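Phosphoglycolate phosphatase (PDB 2HDO) probably hydrolyses 2-phosphoglycolate to glycolate and phosphate, as a putative phosphatase of the haloacid dehalogenase-like hydrolase family. Local coordinates at residues 6-11 and 146-151; 98-103 and 124-129. One frame throughout, in Å; residues are numbered along the deposited sequence.

Contact 1: residues 6-11 and 146-151; sequences ALMFDI and TALEKV. With PO4 (phosphate ion), chain B.
In the Rossmann-like core of a HAD-family hydrolase, helix 142-150 lies across one face of the parallel sheet and packs on its strand 6-9, the two short axes 10.1 Å apart and roughly antiparallel at 143°. The packing is wholly apolar and centres on Met-8, modelled as selenomethionine. Its chain bends at chi2 (-73°) and again at chi3, so three successive atoms meet three different residues. CG of Met-8 lies 4.0 Å from CD2 of Leu-148, the side chains crossing obliquely; SE of Met-8 rests 3.9 Å from CB of Ala-147; and its CE meets CG2 of Val-151 tip to tip. The same Leu-148 methyl also reaches CB of Ala-6.

Polar contacts gather at the far strand end, around a phosphate ion probably from the crystallisation liquor. Asp-10 fits the first aspartate of the HAD-type DxDx(T/V) pattern, consistent with the family nucleophile, and its OD1 forms a salt bridge with Lys-138. NZ of Lys-138, OG1 of Thr-105 and the backbone N of Ser-106 and Asp-12 hydrogen-bond to the phosphate, as does Ile-11 N. Asp-10 OD1 stands 2.6 Å from the phosphorus, inside van der Waals distance: an unmodelled bond, a reaction state or a clash.

Contact 2: residues 98-103 and 124-129; sequences ELRLGI and RMAVTI
Strands 100-104 and 125-129 are the parallel neighbours of a beta-alpha-beta unit, joined through helix 109-116, at one edge of the Rossmann-like sheet. On one face, Met-125, modelled as selenomethionine, folds over the neighbouring strand. Its bend at chi2 brings SE of Met-125 3.8 Å from CA of Gly-102, and the extended last torsion (chi3 178°) carries CE on to CG1 of Ile-103, whose chain it crosses obliquely. On another side of Ile-103, its CB lies 4.0 Å from CG2 of Thr-128, whose OG1 bonds to Arg-109. Phe-92 of helix 88-94 packs against both Leu-101 and Met-125.

On the other face Val-127 puts CG1 in the crowded position between its backbone N and carbonyl carbon (chi1 64°), so that CG1 of Val-127 lies 4.0 Å from CA of Gly-102. Nearer the solvent, Arg-100 curls at chi2 and chi3 so that its NH2 comes 3.6 Å from CB of Ala-126.

The chain turns at Ala-126, whose N gives a short 2.6 Å bond to Leu-101 O in the carbonyl plane. Beyond the turn, Ile-103 N donates to Val-127 O, and Ile-129 N donates nearly straight (171°) to Ile-103 O from above the carbonyl plane.

Overall arrangement
From the N terminus the chain enters the sheet through strand 6-9, then runs through helices 19-31 to 64-75 before returning by helix 88-94 to strand 100-104. Contact 2 closes a short loop here, with helix 109-116 between its strands. Helix 142-150 then comes back to the first strand in contact 1, closing a much longer loop that encloses contact 2. The centres of the two contacts lie about 6 Å apart. Strand 100-104 is flanked by 6-9 and the edge strand 125-129, with probable backbone hydrogen bonds from Leu-7 to Arg-100 and from Phe-9 to Gly-102. Ala-147 of that helix and Val-151 just after it touch both contact 2 strands, so this region covers all three.

Contact 1: residues 6-11 and 146-151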
ATOM      1  N   ALA A   6     -17.654  -2.096  -0.254  1.00 14.39           N
ATOM      2  CA  ALA A   6     -16.434  -1.733   0.424  1.00 12.63           C
ATOM      3  C   ALA A   6     -15.339  -1.398  -0.559  1.00 12.82           C
ATOM      4  O   ALA A   6     -15.229  -2.022  -1.631  1.00 12.29           O
ATOM      5  CB  ALA A   6     -15.961  -2.863   1.361  1.00 14.33           C
ATOM      6  N   LEU A   7     -14.519  -0.434  -0.156  1.00 11.25           N
ATOM      7  CA  LEU A   7     -13.287  -0.077  -0.838  1.00 10.73           C
ATOM      8  C   LEU A   7     -12.151  -0.194   0.142  1.00 13.22           C
ATOM      9  O   LEU A   7     -12.187   0.434   1.189  1.00 13.84           O
ATOM     10  CB  LEU A   7     -13.323   1.343  -1.359  1.00 12.11           C
ATOM     11  CG  LEU A   7     -14.393   1.721  -2.342  1.00 15.35           C
ATOM     12  CD1 LEU A   7     -14.136   3.181  -2.778  1.00 16.39           C
ATOM     13  CD2 LEU A   7     -14.470   0.813  -3.525  1.00 16.59           C
HETATM   14  N   MSE A   8     -11.184  -1.052  -0.186  1.00 12.18           N
HETATM   15  CA  MSE A   8      -9.951  -1.165   0.595  1.00 10.36           C
HETATM   16  C   MSE A   8      -8.826  -0.572  -0.184  1.00 11.83           C
HETATM   17  O   MSE A   8      -8.771  -0.747  -1.389  1.00 14.30           O
HETATM   18  CB  MSE A   8      -9.643  -2.629   0.893  1.00 13.46           C
HETATM   19  CG  MSE A   8     -10.745  -3.311   1.616  1.00 14.14           C
HETATM   20 SE   MSE A   8     -10.861  -2.749   3.493  0.75 24.52          SE
HETATM   21  CE  MSE A   8     -12.796  -2.166   3.585  1.00 14.19           C
ATOM     22  N   PHE A   9      -7.933   0.126   0.496  1.00 12.23           N
ATOM     23  CA  PHE A   9      -6.856   0.844  -0.130  1.00 10.18           C
ATOM     24  C   PHE A   9      -5.509   0.382   0.435  1.00 13.00           C
ATOM     25  O   PHE A   9      -5.365   0.204   1.627  1.00 12.17           O
ATOM     26  CB  PHE A   9      -6.925   2.357   0.152  1.00 12.75           C
ATOM     27  CG  PHE A   9      -8.136   3.042  -0.417  1.00 14.91           C
ATOM     28  CD1 PHE A   9      -9.320   3.021   0.295  1.00 15.69           C
ATOM     29  CD2 PHE A   9      -8.098   3.694  -1.645  1.00 17.31           C
ATOM     30  CE1 PHE A   9     -10.461   3.613  -0.205  1.00 16.92           C
ATOM     31  CE2 PHE A   9      -9.245   4.322  -2.135  1.00 16.29           C
ATOM     32  CZ  PHE A   9     -10.424   4.257  -1.425  1.00 13.41           C
ATOM     33  N   ASP A  10      -4.539   0.225  -0.450  1.00 14.02           N
ATOM     34  CA  ASP A  10      -3.099   0.272  -0.059  1.00 16.88           C
ATOM     35  C   ASP A  10      -2.676   1.714   0.212  1.00 17.09           C
ATOM     36  O   ASP A  10      -3.355   2.636  -0.211  1.00 17.40           O
ATOM     37  CB  ASP A  10      -2.254  -0.272  -1.211  1.00 20.77           C
ATOM     38  CG  ASP A  10      -0.957  -0.849  -0.752  1.00 30.08           C
ATOM     39  OD1 ASP A  10      -0.675  -0.854   0.474  1.00 28.52           O
ATOM     40  OD2 ASP A  10      -0.203  -1.280  -1.641  1.00 31.54           O
ATOM     41  N   ILE A  11      -1.553   1.937   0.906  1.00 16.60           N
ATOM     42  CA  ILE A  11      -1.127   3.285   1.201  1.00 15.07           C
ATOM     43  C   ILE A  11      -0.060   3.741   0.211  1.00 15.04           C
ATOM     44  O   ILE A  11      -0.257   4.684  -0.555  1.00 15.95           O
ATOM     45  CB  ILE A  11      -0.607   3.419   2.647  1.00 15.21           C
ATOM     46  CG1 ILE A  11      -1.750   3.141   3.619  1.00 15.88           C
ATOM     47  CG2 ILE A  11      -0.082   4.828   2.876  1.00 17.44           C
ATOM     48  CD1 ILE A  11      -1.329   2.891   5.060  1.00 20.12           C
ATOM     49  N   THR A 146      -9.167 -10.616   5.982  1.00 13.12           N
ATOM     50  CA  THR A 146      -9.386 -10.250   7.372  1.00 12.79           C
ATOM     51  C   THR A 146     -10.081  -8.904   7.458  1.00 13.54           C
ATOM     52  O   THR A 146     -11.040  -8.728   8.192  1.00 14.07           O
ATOM     53  CB  THR A 146      -8.059 -10.288   8.141  1.00 15.64           C
ATOM     54  OG1 THR A 146      -7.553 -11.635   8.101  1.00 15.08           O
ATOM     55  CG2 THR A 146      -8.245  -9.870   9.577  1.00 18.22           C
ATOM     56  N   ALA A 147      -9.644  -7.963   6.639  1.00 11.04           N
ATOM     57  CA  ALA A 147     -10.238  -6.631   6.620  1.00 11.91           C
ATOM     58  C   ALA A 147     -11.695  -6.722   6.250  1.00 13.31           C
ATOM     59  O   ALA A 147     -12.564  -6.141   6.902  1.00 12.16           O
ATOM     60  CB  ALA A 147      -9.472  -5.704   5.623  1.00 12.78           C
ATOM     61  N   LEU A 148     -11.993  -7.500   5.216  1.00 12.79           N
ATOM     62  CA  LEU A 148     -13.373  -7.598   4.778  1.00 10.20           C
ATOM     63  C   LEU A 148     -14.301  -8.307   5.791  1.00 13.54           C
ATOM     64  O   LEU A 148     -15.426  -7.899   5.996  1.00 12.84           O
ATOM     65  CB  LEU A 148     -13.472  -8.278   3.415  1.00 12.24           C
ATOM     66  CG  LEU A 148     -12.820  -7.540   2.269  1.00 13.17           C
ATOM     67  CD1 LEU A 148     -12.831  -8.391   1.042  1.00 13.99           C
ATOM     68  CD2 LEU A 148     -13.515  -6.170   2.077  1.00 17.45           C
ATOM     69  N   GLU A 149     -13.776  -9.291   6.500  1.00 13.40           N
ATOM     70  CA  GLU A 149     -14.532  -9.935   7.555  1.00 15.71           C
ATOM     71  C   GLU A 149     -14.887  -8.934   8.673  1.00 14.29           C
ATOM     72  O   GLU A 149     -15.987  -8.956   9.193  1.00 17.15           O
ATOM     73  CB  GLU A 149     -13.740 -11.098   8.147  1.00 18.00           C
ATOM     74  CG  GLU A 149     -14.590 -12.072   8.901  1.00 27.10           C
ATOM     75  N   LYS A 150     -13.946  -8.054   9.002  1.00 12.55           N
ATOM     76  CA  LYS A 150     -14.137  -7.056  10.066  1.00 13.30           C
ATOM     77  C   LYS A 150     -15.213  -6.010   9.732  1.00 14.64           C
ATOM     78  O   LYS A 150     -15.823  -5.472  10.643  1.00 17.34           O
ATOM     79  CB  LYS A 150     -12.806  -6.372  10.457  1.00 13.39           C
ATOM     80  CG  LYS A 150     -11.865  -7.249  11.235  1.00 16.84           C
ATOM     81  CD  LYS A 150     -10.530  -6.561  11.475  1.00 20.08           C
ATOM     82  N   VAL A 151     -15.427  -5.711   8.449  1.00 16.69           N
ATOM     83  CA  VAL A 151     -16.503  -4.791   8.027  1.00 15.00           C
ATOM     84  C   VAL A 151     -17.732  -5.535   7.479  1.00 15.94           C
ATOM     85  O   VAL A 151     -18.665  -4.894   6.991  1.00 18.62           O
ATOM     86  CB  VAL A 151     -16.000  -3.725   7.059  1.00 17.37           C
ATOM     87  CG1 VAL A 151     -14.915  -2.902   7.734  1.00 18.13           C
ATOM     88  CG2 VAL A 151     -15.498  -4.332   5.762  1.00 17.43           C
TER
HETATM   89  P   PO4 B 209       1.841  -0.715   1.257  1.00 30.70           P
HETATM   90  O1  PO4 B 209       1.390  -2.185   1.480  1.00 19.81           O
HETATM   91  O2  PO4 B 209       1.045   0.448   1.889  1.00 22.44           O
HETATM   92  O3  PO4 B 209       1.874  -0.478  -0.272  1.00 30.78           O
HETATM   93  O4  PO4 B 209       3.271  -0.572   1.790  1.00 34.84           O

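Contact 2: residues 98-103 and 124-129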
ATOM      1  N   GLU A  98     -22.275   5.494   2.805  1.00 15.33           N
ATOM      2  CA  GLU A  98     -22.691   4.100   2.906  1.00 15.37           C
ATOM      3  C   GLU A  98     -21.532   3.088   2.722  1.00 15.00           C
ATOM      4  O   GLU A  98     -21.630   1.962   3.199  1.00 18.45           O
ATOM      5  CB  GLU A  98     -23.788   3.816   1.882  1.00 19.00           C
ATOM      6  CG  GLU A  98     -25.075   4.657   2.099  1.00 22.10           C
ATOM      7  CD  GLU A  98     -25.041   6.092   1.486  1.00 35.43           C
ATOM      8  OE1 GLU A  98     -24.014   6.519   0.879  1.00 27.08           O
ATOM      9  OE2 GLU A  98     -26.074   6.797   1.625  1.00 45.03           O
ATOM     10  N   LEU A  99     -20.445   3.478   2.058  1.00 12.30           N
ATOM     11  CA  LEU A  99     -19.317   2.574   1.870  1.00 11.96           C
ATOM     12  C   LEU A  99     -18.622   2.208   3.167  1.00 12.36           C
ATOM     13  O   LEU A  99     -18.530   3.011   4.099  1.00 14.94           O
ATOM     14  CB  LEU A  99     -18.275   3.190   0.963  1.00 13.59           C
ATOM     15  CG  LEU A  99     -18.646   3.236  -0.483  1.00 15.15           C
ATOM     16  CD1 LEU A  99     -17.687   4.121  -1.231  1.00 18.52           C
ATOM     17  CD2 LEU A  99     -18.680   1.792  -1.067  1.00 19.13           C
ATOM     18  N   ARG A 100     -18.136   0.978   3.240  1.00 10.43           N
ATOM     19  CA  ARG A 100     -17.143   0.630   4.240  1.00 11.28           C
ATOM     20  C   ARG A 100     -15.773   0.847   3.648  1.00 12.06           C
ATOM     21  O   ARG A 100     -15.421   0.234   2.635  1.00 15.25           O
ATOM     22  CB  ARG A 100     -17.283  -0.810   4.777  1.00 13.64           C
ATOM     23  CG  ARG A 100     -18.667  -1.303   5.043  1.00 16.18           C
ATOM     24  CD  ARG A 100     -19.557  -0.491   5.944  1.00 17.63           C
ATOM     25  NE  ARG A 100     -18.953   0.004   7.179  1.00 22.97           N
ATOM     26  CZ  ARG A 100     -18.853  -0.649   8.341  1.00 24.27           C
ATOM     27  NH1 ARG A 100     -19.257  -1.914   8.475  1.00 29.72           N
ATOM     28  NH2 ARG A 100     -18.322  -0.016   9.386  1.00 19.69           N
ATOM     29  N   LEU A 101     -15.013   1.756   4.244  1.00 10.05           N
ATOM     30  CA  LEU A 101     -13.700   2.095   3.735  1.00 10.35           C
ATOM     31  C   LEU A 101     -12.647   1.483   4.671  1.00 12.02           C
ATOM     32  O   LEU A 101     -12.828   1.420   5.898  1.00 13.26           O
ATOM     33  CB  LEU A 101     -13.490   3.623   3.671  1.00 11.49           C
ATOM     34  CG  LEU A 101     -14.479   4.442   2.828  1.00 13.66           C
ATOM     35  CD1 LEU A 101     -14.071   5.880   2.855  1.00 15.92           C
ATOM     36  CD2 LEU A 101     -14.546   3.937   1.401  1.00 14.65           C
ATOM     37  N   GLY A 102     -11.550   1.016   4.102  1.00 10.52           N
ATOM     38  CA  GLY A 102     -10.443   0.599   4.927  1.00 11.90           C
ATOM     39  C   GLY A 102      -9.092   0.599   4.213  1.00 11.61           C
ATOM     40  O   GLY A 102      -8.963   0.893   3.004  1.00 11.44           O
ATOM     41  N   ILE A 103      -8.106   0.207   4.995  1.00 11.97           N
ATOM     42  CA  ILE A 103      -6.730   0.152   4.592  1.00 14.97           C
ATOM     43  C   ILE A 103      -6.179  -1.264   4.839  1.00 13.00           C
ATOM     44  O   ILE A 103      -6.411  -1.874   5.876  1.00 13.81           O
ATOM     45  CB  ILE A 103      -5.906   1.194   5.371  1.00 17.05           C
ATOM     46  CG1 ILE A 103      -6.236   2.581   4.806  1.00 20.58           C
ATOM     47  CG2 ILE A 103      -4.382   0.889   5.247  1.00 17.79           C
ATOM     48  CD1 ILE A 103      -5.517   3.687   5.448  1.00 30.22           C
ATOM     49  N   ARG A 124     -12.509   8.193   8.624  1.00 14.23           N
ATOM     50  CA  ARG A 124     -13.538   7.510   7.813  1.00 13.71           C
ATOM     51  C   ARG A 124     -13.260   6.025   7.610  1.00 13.37           C
ATOM     52  O   ARG A 124     -14.056   5.311   6.992  1.00 15.16           O
ATOM     53  CB  ARG A 124     -13.664   8.141   6.439  1.00 13.98           C
ATOM     54  CG  ARG A 124     -14.010   9.602   6.472  1.00 20.59           C
ATOM     55  CD  ARG A 124     -14.400  10.100   5.087  1.00 25.62           C
ATOM     56  NE  ARG A 124     -14.371  11.566   5.074  1.00 34.41           N
ATOM     57  CZ  ARG A 124     -15.414  12.355   5.354  1.00 32.00           C
ATOM     58  NH1 ARG A 124     -16.621  11.855   5.641  1.00 41.50           N
ATOM     59  NH2 ARG A 124     -15.248  13.671   5.326  1.00 30.97           N
HETATM   60  N   MSE A 125     -12.104   5.571   8.068  1.00 13.29           N
HETATM   61  CA  MSE A 125     -11.711   4.192   7.900  1.00 14.83           C
HETATM   62  C   MSE A 125     -12.401   3.290   8.904  1.00 15.00           C
HETATM   63  O   MSE A 125     -12.305   3.486  10.108  1.00 17.97           O
HETATM   64  CB  MSE A 125     -10.177   4.017   7.955  1.00 15.43           C
HETATM   65  CG  MSE A 125      -9.357   4.838   6.986  1.00 18.54           C
HETATM   66 SE   MSE A 125      -9.705   4.271   5.168  0.75 24.91          SE
HETATM   67  CE  MSE A 125      -8.653   5.443   4.063  1.00 29.05           C
ATOM     68  N   ALA A 126     -13.081   2.285   8.380  1.00 15.57           N
ATOM     69  CA  ALA A 126     -13.807   1.314   9.183  1.00 13.87           C
ATOM     70  C   ALA A 126     -12.893   0.225   9.735  1.00 15.15           C
ATOM     71  O   ALA A 126     -13.217  -0.417  10.729  1.00 18.41           O
ATOM     72  CB  ALA A 126     -14.917   0.676   8.339  1.00 15.89           C
ATOM     73  N   VAL A 127     -11.776  -0.004   9.056  1.00 12.82           N
ATOM     74  CA  VAL A 127     -10.799  -1.033   9.428  1.00 12.86           C
ATOM     75  C   VAL A 127      -9.447  -0.620   8.861  1.00 11.89           C
ATOM     76  O   VAL A 127      -9.393  -0.005   7.810  1.00 13.48           O
ATOM     77  CB  VAL A 127     -11.201  -2.441   8.855  1.00 14.01           C
ATOM     78  CG1 VAL A 127     -11.194  -2.456   7.339  1.00 12.94           C
ATOM     79  CG2 VAL A 127     -10.301  -3.529   9.403  1.00 18.37           C
ATOM     80  N   THR A 128      -8.389  -0.884   9.625  1.00 13.06           N
ATOM     81  CA  THR A 128      -7.022  -0.817   9.109  1.00 13.97           C
ATOM     82  C   THR A 128      -6.332  -2.124   9.511  1.00 12.56           C
ATOM     83  O   THR A 128      -6.393  -2.556  10.662  1.00 14.92           O
ATOM     84  CB  THR A 128      -6.213   0.402   9.600  1.00 15.44           C
ATOM     85  OG1 THR A 128      -6.045   0.346  11.013  1.00 16.66           O
ATOM     86  CG2 THR A 128      -6.909   1.724   9.235  1.00 17.29           C
ATOM     87  N   ILE A 129      -5.752  -2.787   8.510  1.00 11.33           N
ATOM     88  CA  ILE A 129      -4.950  -3.973   8.701  1.00 11.82           C
ATOM     89  C   ILE A 129      -3.533  -3.643   8.326  1.00 13.55           C
ATOM     90  O   ILE A 129      -3.261  -3.264   7.176  1.00 14.04           O
ATOM     91  CB  ILE A 129      -5.463  -5.102   7.771  1.00 13.42           C
ATOM     92  CG1 ILE A 129      -6.873  -5.517   8.180  1.00 13.22           C
ATOM     93  CG2 ILE A 129      -4.595  -6.322   7.852  1.00 15.90           C
ATOM     94  CD1 ILE A 129      -7.042  -6.039   9.615  1.00 18.97           C
TER
HETATM   95  O   HOH W   1     -16.023   3.631   6.258  1.00 15.07           O
HETATM   96  O   HOH W   2     -16.156  -0.295  11.583  1.00 40.64           O